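Local structure of UL144 (Macacine herpesvirus 1, 6NYP) at residues V8-D12 and Q13-P17. The protein is a herpesvirus homologue of the TNF receptor family that, like related viral UL144 proteins, probably binds the inhibitory receptor BTLA. Sequence-based numbering, arbitrary orientation.
Sequences VQLGD and QCCPP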
ATOM      1  N   VAL F   8      -6.696  -1.300   8.453  1.00 79.57           N
ATOM      2  CA  VAL F   8      -6.390  -2.266   9.549  1.00 77.60           C
ATOM      3  C   VAL F   8      -6.010  -1.455  10.793  1.00 77.60           C
ATOM      4  O   VAL F   8      -5.279  -0.460  10.639  1.00 72.47           O
ATOM      5  CB  VAL F   8      -5.273  -3.242   9.128  1.00 77.10           C
ATOM      6  CG1 VAL F   8      -4.011  -2.521   8.671  1.00 78.69           C
ATOM      7  CG2 VAL F   8      -4.955  -4.243  10.225  1.00 81.04           C
ATOM      8  N   GLN F   9      -6.530  -1.836  11.966  1.00 82.38           N
ATOM      9  CA  GLN F   9      -6.153  -1.236  13.275  1.00 85.80           C
ATOM     10  C   GLN F   9      -4.737  -1.697  13.615  1.00 86.48           C
ATOM     11  O   GLN F   9      -4.530  -2.920  13.701  1.00 87.02           O
ATOM     12  CB  GLN F   9      -7.113  -1.641  14.401  1.00 87.63           C
ATOM     13  CG  GLN F   9      -8.153  -0.578  14.732  1.00 95.23           C
ATOM     14  CD  GLN F   9      -8.458  -0.452  16.206  1.00 99.31           C
ATOM     15  OE1 GLN F   9      -8.438  -1.430  16.949  1.00103.40           O
ATOM     16  NE2 GLN F   9      -8.751   0.765  16.639  1.00106.78           N
ATOM     17  N   LEU F  10      -3.802  -0.760  13.793  1.00 82.73           N
ATOM     18  CA  LEU F  10      -2.403  -1.085  14.183  1.00 89.27           C
ATOM     19  C   LEU F  10      -2.202  -0.815  15.681  1.00 95.76           C
ATOM     20  O   LEU F  10      -2.063  -1.806  16.431  1.00109.63           O
ATOM     21  CB  LEU F  10      -1.424  -0.316  13.292  1.00 88.13           C
ATOM     22  CG  LEU F  10      -1.323  -0.812  11.845  1.00 81.04           C
ATOM     23  CD1 LEU F  10      -0.141  -0.181  11.126  1.00 84.36           C
ATOM     24  CD2 LEU F  10      -1.219  -2.329  11.771  1.00 81.23           C
ATOM     25  N   GLY F  11      -2.231   0.445  16.124  1.00 92.68           N
ATOM     26  CA  GLY F  11      -2.360   0.775  17.558  1.00 96.64           C
ATOM     27  C   GLY F  11      -3.819   1.008  17.908  1.00 98.45           C
ATOM     28  O   GLY F  11      -4.637   0.096  17.666  1.00 96.42           O
ATOM     29  N   ASP F  12      -4.144   2.217  18.376  1.00100.55           N
ATOM     30  CA  ASP F  12      -5.514   2.800  18.339  1.00104.29           C
ATOM     31  C   ASP F  12      -5.638   3.664  17.076  1.00102.38           C
ATOM     32  O   ASP F  12      -6.398   4.654  17.096  1.00107.86           O
ATOM     33  CB  ASP F  12      -5.805   3.591  19.617  1.00110.13           C
ATOM     34  CG  ASP F  12      -5.676   2.772  20.893  1.00117.96           C
ATOM     35  OD1 ASP F  12      -5.778   1.527  20.817  1.00119.76           O
ATOM     36  OD2 ASP F  12      -5.483   3.388  21.964  1.00123.74           O
ATOM     37  N   GLN F  13      -4.930   3.279  16.007  1.00 92.95           N
ATOM     38  CA  GLN F  13      -4.768   4.056  14.751  1.00 89.14           C
ATOM     39  C   GLN F  13      -5.230   3.199  13.565  1.00 87.26           C
ATOM     40  O   GLN F  13      -4.863   1.996  13.506  1.00 80.90           O
ATOM     41  CB  GLN F  13      -3.305   4.482  14.603  1.00 88.70           C
ATOM     42  CG  GLN F  13      -3.022   5.505  13.504  1.00 91.14           C
ATOM     43  CD  GLN F  13      -3.639   6.864  13.740  1.00 96.31           C
ATOM     44  OE1 GLN F  13      -3.336   7.551  14.716  1.00 97.18           O
ATOM     45  NE2 GLN F  13      -4.474   7.295  12.808  1.00 94.29           N
ATOM     46  N   CYS F  14      -6.006   3.811  12.666  1.00 83.44           N
ATOM     47  CA  CYS F  14      -6.517   3.196  11.415  1.00 81.15           C
ATOM     48  C   CYS F  14      -5.498   3.441  10.295  1.00 81.57           C
ATOM     49  O   CYS F  14      -5.216   4.622   9.993  1.00 73.95           O
ATOM     50  CB  CYS F  14      -7.888   3.758  11.063  1.00 84.05           C
ATOM     51  SG  CYS F  14      -9.204   3.203  12.178  1.00 89.02           S
ATOM     52  N   CYS F  15      -4.960   2.360   9.718  1.00 77.58           N
ATOM     53  CA  CYS F  15      -3.788   2.393   8.807  1.00 73.66           C
ATOM     54  C   CYS F  15      -4.054   1.591   7.540  1.00 70.56           C
ATOM     55  O   CYS F  15      -4.818   0.628   7.547  1.00 73.04           O
ATOM     56  CB  CYS F  15      -2.542   1.853   9.498  1.00 74.16           C
ATOM     57  SG  CYS F  15      -1.998   2.890  10.875  1.00 76.76           S
ATOM     58  N   PRO F  16      -3.416   1.976   6.413  1.00 68.14           N
ATOM     59  CA  PRO F  16      -3.373   1.126   5.225  1.00 68.77           C
ATOM     60  C   PRO F  16      -2.775  -0.239   5.551  1.00 67.97           C
ATOM     61  O   PRO F  16      -1.816  -0.331   6.313  1.00 66.90           O
ATOM     62  CB  PRO F  16      -2.445   1.873   4.257  1.00 68.23           C
ATOM     63  CG  PRO F  16      -2.482   3.315   4.726  1.00 68.29           C
ATOM     64  CD  PRO F  16      -2.718   3.255   6.220  1.00 69.08           C
ATOM     65  N   PRO F  17      -3.305  -1.342   4.982  1.00 70.86           N
ATOM     66  CA  PRO F  17      -2.727  -2.662   5.210  1.00 71.87           C
ATOM     67  C   PRO F  17      -1.430  -2.853   4.413  1.00 70.28           C
ATOM     68  O   PRO F  17      -1.106  -1.999   3.600  1.00 65.54           O
ATOM     69  CB  PRO F  17      -3.849  -3.598   4.746  1.00 73.26           C
ATOM     70  CG  PRO F  17      -4.552  -2.822   3.654  1.00 75.31           C
ATOM     71  CD  PRO F  17      -4.481  -1.378   4.102  1.00 73.43           C
TER
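Val-8 and Cys-15 face each other as an antiparallel hydrogen-bonded pair: Val-8 N donates to Cys-15 O at 2.8 Å, and Cys-15 N returns a bond of 3.0 Å to Val-8 O, arriving 30° out of that carbonyl's plane. Toward the turn, Leu-10 N meets Gln-13 O almost head-on (3.0 Å, N-H...O angle 170°), closing the loop through Gly-11 and Asp-12. The same Gln-13 oxygen also receives a CA-H...O contact from Gln-9, whose CA lies 3.5 Å away. Among the side chains, Leu-10 turns its CG and CD1 over Cys-15, with CD1 3.5 Å from CB and 3.6 Å from SG of that cysteine. Val-8 has CG1 between its backbone N and carbonyl carbon (chi1 55°), which turns this methyl across toward the facing strand, beside Cys-15 O and 3.7 Å from CA of Pro-17. Gln-9 and Cys-14, a non-hydrogen-bonded pair, put their side chains on the other face. There Cys-14 is disulfide-bonded to Cys-3, whereas Cys-15, on the face of Val-8, is bonded to Cys-28. Adjacent cysteines thus tie opposite faces of one short beta hairpin to different parts of the chain, an arrangement characteristic of the disulfide-rich, elongated cysteine-rich domains of TNF receptors.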